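Uncharacterized protein (Nitrosomonas europaea, PDB 6M0Q) is of unknown function but forms a small disulfide-bonded chain that packs against chains of another protein in a six-chain assembly. Local coordinates at residues Ser29-Ser34 / Gln77-Gln82; Asp51-His56 / Val67-Ile72. All blocks are in the same frame, centred on the assembly; numbering follows the deposited sequence.

Contact 1: Ser29-Ser34 / Gln77-Gln82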
loop_
_atom_site.group_PDB
_atom_site.type_symbol
_atom_site.label_atom_id
_atom_site.label_comp_id
_atom_site.label_asym_id
_atom_site.label_seq_id
_atom_site.Cartn_x
_atom_site.Cartn_y
_atom_site.Cartn_z
ATOM N N SER B 29 -34.663 -18.357 7.135
ATOM C CA SER B 29 -34.149 -17.020 6.878
ATOM C C SER B 29 -34.818 -15.963 7.745
ATOM O O SER B 29 -35.998 -16.055 8.093
ATOM C CB SER B 29 -34.342 -16.640 5.413
ATOM O OG SER B 29 -33.427 -17.334 4.594
ATOM N N LEU B 30 -34.048 -14.934 8.069
ATOM C CA LEU B 30 -34.575 -13.753 8.733
ATOM C C LEU B 30 -35.298 -12.857 7.733
ATOM O O LEU B 30 -34.802 -12.608 6.624
ATOM C CB LEU B 30 -33.432 -12.974 9.376
ATOM C CG LEU B 30 -33.183 -12.947 10.877
ATOM C CD1 LEU B 30 -33.900 -14.069 11.628
ATOM C CD2 LEU B 30 -31.675 -12.950 11.099
ATOM N N ALA B 31 -36.465 -12.361 8.129
ATOM C CA ALA B 31 -37.136 -11.349 7.327
ATOM C C ALA B 31 -36.206 -10.143 7.197
ATOM O O ALA B 31 -35.602 -9.720 8.194
ATOM C CB ALA B 31 -38.469 -10.944 7.956
ATOM N N PRO B 32 -36.011 -9.609 6.001
ATOM C CA PRO B 32 -35.007 -8.559 5.841
ATOM C C PRO B 32 -35.404 -7.301 6.591
ATOM O O PRO B 32 -36.587 -6.985 6.752
ATOM C CB PRO B 32 -34.962 -8.333 4.326
ATOM C CG PRO B 32 -35.419 -9.630 3.757
ATOM C CD PRO B 32 -36.519 -10.070 4.699
ATOM N N ILE B 33 -34.393 -6.624 7.114
ATOM C CA ILE B 33 -34.544 -5.318 7.728
ATOM C C ILE B 33 -33.411 -4.478 7.174
ATOM O O ILE B 33 -32.247 -4.895 7.219
ATOM C CB ILE B 33 -34.498 -5.371 9.271
ATOM C CG1 ILE B 33 -35.535 -6.364 9.812
ATOM C CG2 ILE B 33 -34.679 -3.954 9.869
ATOM C CD1 ILE B 33 -35.521 -6.526 11.320
ATOM N N SER B 34 -33.761 -3.332 6.606
ATOM C CA SER B 34 -32.774 -2.454 6.019
ATOM C C SER B 34 -31.790 -1.979 7.082
ATOM O O SER B 34 -32.077 -1.963 8.289
ATOM C CB SER B 34 -33.448 -1.243 5.393
ATOM O OG SER B 34 -33.953 -0.430 6.437
ATOM N N GLN B 77 -40.483 -5.318 15.068
ATOM C CA GLN B 77 -41.263 -6.414 15.640
ATOM C C GLN B 77 -42.067 -7.137 14.569
ATOM O O GLN B 77 -42.168 -8.368 14.596
ATOM C CB GLN B 77 -42.183 -5.908 16.753
ATOM C CG GLN B 77 -41.440 -5.697 18.069
ATOM C CD GLN B 77 -42.243 -4.920 19.116
ATOM O OE1 GLN B 77 -43.385 -4.504 18.877
ATOM N NE2 GLN B 77 -41.644 -4.727 20.287
ATOM N N LYS B 78 -42.618 -6.399 13.599
ATOM C CA LYS B 78 -43.385 -7.059 12.547
ATOM C C LYS B 78 -42.482 -7.839 11.595
ATOM O O LYS B 78 -42.930 -8.820 10.991
ATOM C CB LYS B 78 -44.235 -6.047 11.780
ATOM C CG LYS B 78 -43.570 -5.428 10.572
ATOM C CD LYS B 78 -44.467 -4.346 9.973
ATOM C CE LYS B 78 -43.793 -3.637 8.797
ATOM N NZ LYS B 78 -44.477 -2.360 8.419
ATOM N N ALA B 79 -41.216 -7.436 11.454
ATOM C CA ALA B 79 -40.264 -8.284 10.743
ATOM C C ALA B 79 -39.904 -9.511 11.576
ATOM O O ALA B 79 -39.732 -10.610 11.033
ATOM C CB ALA B 79 -39.003 -7.493 10.378
ATOM N N ARG B 80 -39.778 -9.341 12.897
ATOM C CA ARG B 80 -39.519 -10.474 13.780
ATOM C C ARG B 80 -40.696 -11.442 13.815
ATOM O O ARG B 80 -40.486 -12.655 13.897
ATOM C CB ARG B 80 -39.200 -9.981 15.194
ATOM C CG ARG B 80 -38.037 -9.014 15.278
ATOM C CD ARG B 80 -36.714 -9.699 15.037
ATOM N NE ARG B 80 -35.581 -8.767 14.996
ATOM C CZ ARG B 80 -35.055 -8.186 16.073
ATOM N NH1 ARG B 80 -35.577 -8.415 17.279
ATOM N NH2 ARG B 80 -34.012 -7.374 15.945
ATOM N N GLU B 81 -41.933 -10.928 13.768
ATOM C CA GLU B 81 -43.098 -11.801 13.633
ATOM C C GLU B 81 -43.024 -12.606 12.344
ATOM O O GLU B 81 -43.249 -13.823 12.351
ATOM C CB GLU B 81 -44.396 -10.984 13.676
ATOM C CG GLU B 81 -44.710 -10.359 15.040
ATOM C CD GLU B 81 -45.735 -9.211 14.976
ATOM O OE1 GLU B 81 -46.385 -9.033 13.917
ATOM O OE2 GLU B 81 -45.885 -8.484 15.990
ATOM N N GLN B 82 -42.700 -11.948 11.229
ATOM C CA GLN B 82 -42.583 -12.665 9.965
ATOM C C GLN B 82 -41.425 -13.664 9.985
ATOM O O GLN B 82 -41.488 -14.688 9.295
ATOM C CB GLN B 82 -42.432 -11.670 8.811
ATOM C CG GLN B 82 -42.293 -12.310 7.434
ATOM C CD GLN B 82 -41.963 -11.302 6.341
ATOM O OE1 GLN B 82 -42.204 -10.100 6.492
ATOM N NE2 GLN B 82 -41.403 -11.792 5.232
#

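Contact 2: Asp51-His56 / Val67-Ile72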
loop_
_atom_site.group_PDB
_atom_site.type_symbol
_atom_site.label_atom_id
_atom_site.label_comp_id
_atom_site.label_asym_id
_atom_site.label_seq_id
_atom_site.Cartn_x
_atom_site.Cartn_y
_atom_site.Cartn_z
ATOM N N ASP B 51 -40.196 8.579 22.508
ATOM C CA ASP B 51 -38.939 9.290 22.286
ATOM C C ASP B 51 -38.623 9.433 20.804
ATOM O O ASP B 51 -39.015 8.616 19.968
ATOM C CB ASP B 51 -37.778 8.588 22.985
ATOM C CG ASP B 51 -37.778 8.842 24.467
ATOM O OD1 ASP B 51 -37.352 7.941 25.225
ATOM O OD2 ASP B 51 -38.244 9.940 24.864
ATOM N N VAL B 52 -37.901 10.493 20.478
ATOM C CA VAL B 52 -37.536 10.794 19.102
ATOM C C VAL B 52 -36.015 10.833 19.031
ATOM O O VAL B 52 -35.367 11.447 19.886
ATOM C CB VAL B 52 -38.178 12.118 18.638
ATOM C CG1 VAL B 52 -37.691 12.512 17.265
ATOM C CG2 VAL B 52 -39.733 12.000 18.683
ATOM N N VAL B 53 -35.447 10.135 18.045
ATOM C CA VAL B 53 -34.006 10.130 17.846
ATOM C C VAL B 53 -33.702 10.587 16.430
ATOM O O VAL B 53 -34.557 10.581 15.540
ATOM C CB VAL B 53 -33.368 8.745 18.101
ATOM C CG1 VAL B 53 -33.613 8.286 19.539
ATOM C CG2 VAL B 53 -33.897 7.730 17.090
ATOM N N LYS B 54 -32.463 11.005 16.235
ATOM C CA LYS B 54 -31.994 11.303 14.897
ATOM C C LYS B 54 -31.739 10.007 14.139
ATOM O O LYS B 54 -31.273 9.007 14.709
ATOM C CB LYS B 54 -30.715 12.122 14.943
ATOM C CG LYS B 54 -30.898 13.521 15.424
ATOM C CD LYS B 54 -29.601 14.223 15.205
ATOM C CE LYS B 54 -29.318 15.189 16.281
ATOM N NZ LYS B 54 -27.903 15.635 16.237
ATOM N N SER B 55 -32.063 10.030 12.852
ATOM C CA SER B 55 -31.603 8.985 11.967
ATOM C C SER B 55 -30.082 8.964 11.982
ATOM O O SER B 55 -29.426 9.978 12.253
ATOM C CB SER B 55 -32.121 9.233 10.553
ATOM O OG SER B 55 -31.525 8.315 9.631
ATOM N N HIS B 56 -29.516 7.798 11.692
ATOM C CA HIS B 56 -28.078 7.702 11.481
ATOM C C HIS B 56 -27.698 7.832 10.016
ATOM O O HIS B 56 -26.507 7.865 9.709
ATOM C CB HIS B 56 -27.516 6.377 12.038
ATOM C CG HIS B 56 -27.314 6.389 13.524
ATOM N ND1 HIS B 56 -28.366 6.346 14.422
ATOM C CD2 HIS B 56 -26.185 6.460 14.269
ATOM C CE1 HIS B 56 -27.889 6.386 15.653
ATOM N NE2 HIS B 56 -26.568 6.443 15.588
ATOM N N VAL B 67 -36.744 10.202 13.936
ATOM C CA VAL B 67 -37.460 8.938 13.934
ATOM C C VAL B 67 -38.131 8.786 15.287
ATOM O O VAL B 67 -37.499 9.033 16.320
ATOM C CB VAL B 67 -36.499 7.772 13.649
ATOM C CG1 VAL B 67 -37.163 6.440 13.913
ATOM C CG2 VAL B 67 -36.003 7.872 12.204
ATOM N N LYS B 68 -39.406 8.392 15.285
ATOM C CA LYS B 68 -40.097 8.101 16.533
ATOM C C LYS B 68 -39.862 6.638 16.890
ATOM O O LYS B 68 -40.136 5.743 16.079
ATOM C CB LYS B 68 -41.596 8.391 16.440
ATOM C CG LYS B 68 -42.314 8.181 17.790
ATOM C CD LYS B 68 -43.793 8.588 17.769
ATOM C CE LYS B 68 -44.674 7.452 17.230
ATOM N NZ LYS B 68 -46.135 7.730 17.386
ATOM N N CYS B 69 -39.369 6.403 18.109
ATOM C CA CYS B 69 -38.941 5.061 18.487
ATOM C C CYS B 69 -40.080 4.059 18.439
ATOM O O CYS B 69 -39.849 2.887 18.126
ATOM C CB CYS B 69 -38.303 5.086 19.868
ATOM S SG CYS B 69 -36.666 5.834 19.777
ATOM N N GLY B 70 -41.306 4.492 18.742
ATOM C CA GLY B 70 -42.448 3.601 18.624
ATOM C C GLY B 70 -42.605 3.036 17.225
ATOM O O GLY B 70 -42.890 1.849 17.057
ATOM N N ASP B 71 -42.381 3.867 16.200
ATOM C CA ASP B 71 -42.570 3.401 14.828
ATOM C C ASP B 71 -41.513 2.376 14.432
ATOM O O ASP B 71 -41.837 1.330 13.853
ATOM C CB ASP B 71 -42.550 4.574 13.854
ATOM C CG ASP B 71 -43.600 5.622 14.177
ATOM O OD1 ASP B 71 -43.299 6.821 14.000
ATOM O OD2 ASP B 71 -44.711 5.255 14.623
ATOM N N ILE B 72 -40.240 2.661 14.711
ATOM C CA ILE B 72 -39.205 1.714 14.310
ATOM C C ILE B 72 -39.361 0.404 15.077
ATOM O O ILE B 72 -39.200 -0.684 14.511
ATOM C CB ILE B 72 -37.792 2.324 14.463
ATOM C CG1 ILE B 72 -36.739 1.335 13.960
ATOM C CG2 ILE B 72 -37.489 2.707 15.897
ATOM C CD1 ILE B 72 -36.978 0.898 12.546
#

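Contact 1: Ser29-Ser34 / Gln77-Gln82
Ala31 and Ala79 bring the two backbones closest, with 5.6 Å between Ala31 CA and Ala79 CA, where the extended loop leading into helix 35-43 runs past helix 69-83 in a roughly opposite direction. The Ala31 methyl points at the helix, with its CB 3.3 Å from the carbonyl oxygen Ala79 O. One turn further on, the same methyl rests over the face of the Gln82 carboxamide. Gln82 CG is anti to the backbone N (chi1 180°) and the chain beyond is extended; Ala31 CB lies 3.9 Å from Gln82 CD and 4.1 Å from each of Gln82 CG, OE1 and NE2. On the other side of Pro32 in the loop, Ile33 turns its longer branch inward. Its CG1 lies beside the backbone N (chi1 -55°), chi2 of 178° extends the branch, and Ile33 CG1 and Ile33 CD1 are each 3.7 Å from Ala79 CB. The methyl of Ala79 therefore meets Ala31 CB, at 4.2 Å, as well as the isoleucine branch. Ile33 CD1 also approaches Arg80 NE at 4.3 Å; the charged end of Arg80 forms a salt bridge with the C-terminal carboxylate of Tyr91 and a cation-pi contact with Trp87. Ser83, the residue after Gln82 on the helix, links the segments through its hydroxyl, which accepts the N-H of Ala31 and hydrogen-bonds to Ala79 O. The N-H of Ile33 bonds to an acidic side chain of another protein's chain. No hydrogen bond passes directly between 29-34 and 77-82, so their mutual fit rests on van der Waals contact, and the small Ala79 side chain lets the loop backbone lie close to the helix, while polar groups beside the contact are engaged by Ser83 and by the partner protein.

Contact 2: Asp51-His56 / Val67-Ile72
The antiparallel pairing of strand 52-55, outermost within this chain, with central strand 63-68 joins Val53 to Val67 at the point where the central strand gives way to helix 69-83. Val53 and Val67 form a hydrogen-bonded pair: Val67 N reaches Val53 O at 2.7 Å, and Val53 N returns to Val67 O at 2.9 Å. The neighbouring pair, Val52 with Lys68, is non-hydrogen-bonded, and there Val52 CA approaches Val67 O at 3.3 Å in a CA-H...O contact. The ladder outlasts the strand. Cys69, first residue of the helix, gives its N-H to Asp51 O at 2.9 Å in an almost straight bond (175°), so sheet pairing runs directly into the helix N terminus, with Lys68 as N-cap residue. Val53 and Val67 project from the face of the sheet turned to helix 35-43, where Val67 touches Asp40. With CG1 beside the backbone N (chi1 -60°), Val53 CG1 lies 3.9 Å from Cys69 SG, and Val53 CG2 packs 4.3 Å from Val67 CB. Cys69 SG is disulfide-bonded to Cys44, just after helix 35-43, and Val53 touches Cys44 as well.

How the contacts relate
From the N terminus, the loop 29-34 is the first part of contact 1, which closes only when the chain returns as 77-82 late in helix 69-83. Within this long loop lie helix 35-43, the three-stranded sheet and the first part of helix 69-83. Contact 2 is nested inside it: 51-56 meets 67-72 after a short excursion through strand 58-60 and most of strand 63-68. Helix 69-83 serves both, its start in contact 2 and its later turns in contact 1. The centres are about 18 Å apart, on opposite sides of the chain's centre. Contact 1 joins the N-terminal loop to the helix; contact 2 joins strand 52-55 to the end of strand 63-68 and the start of helix 69-83.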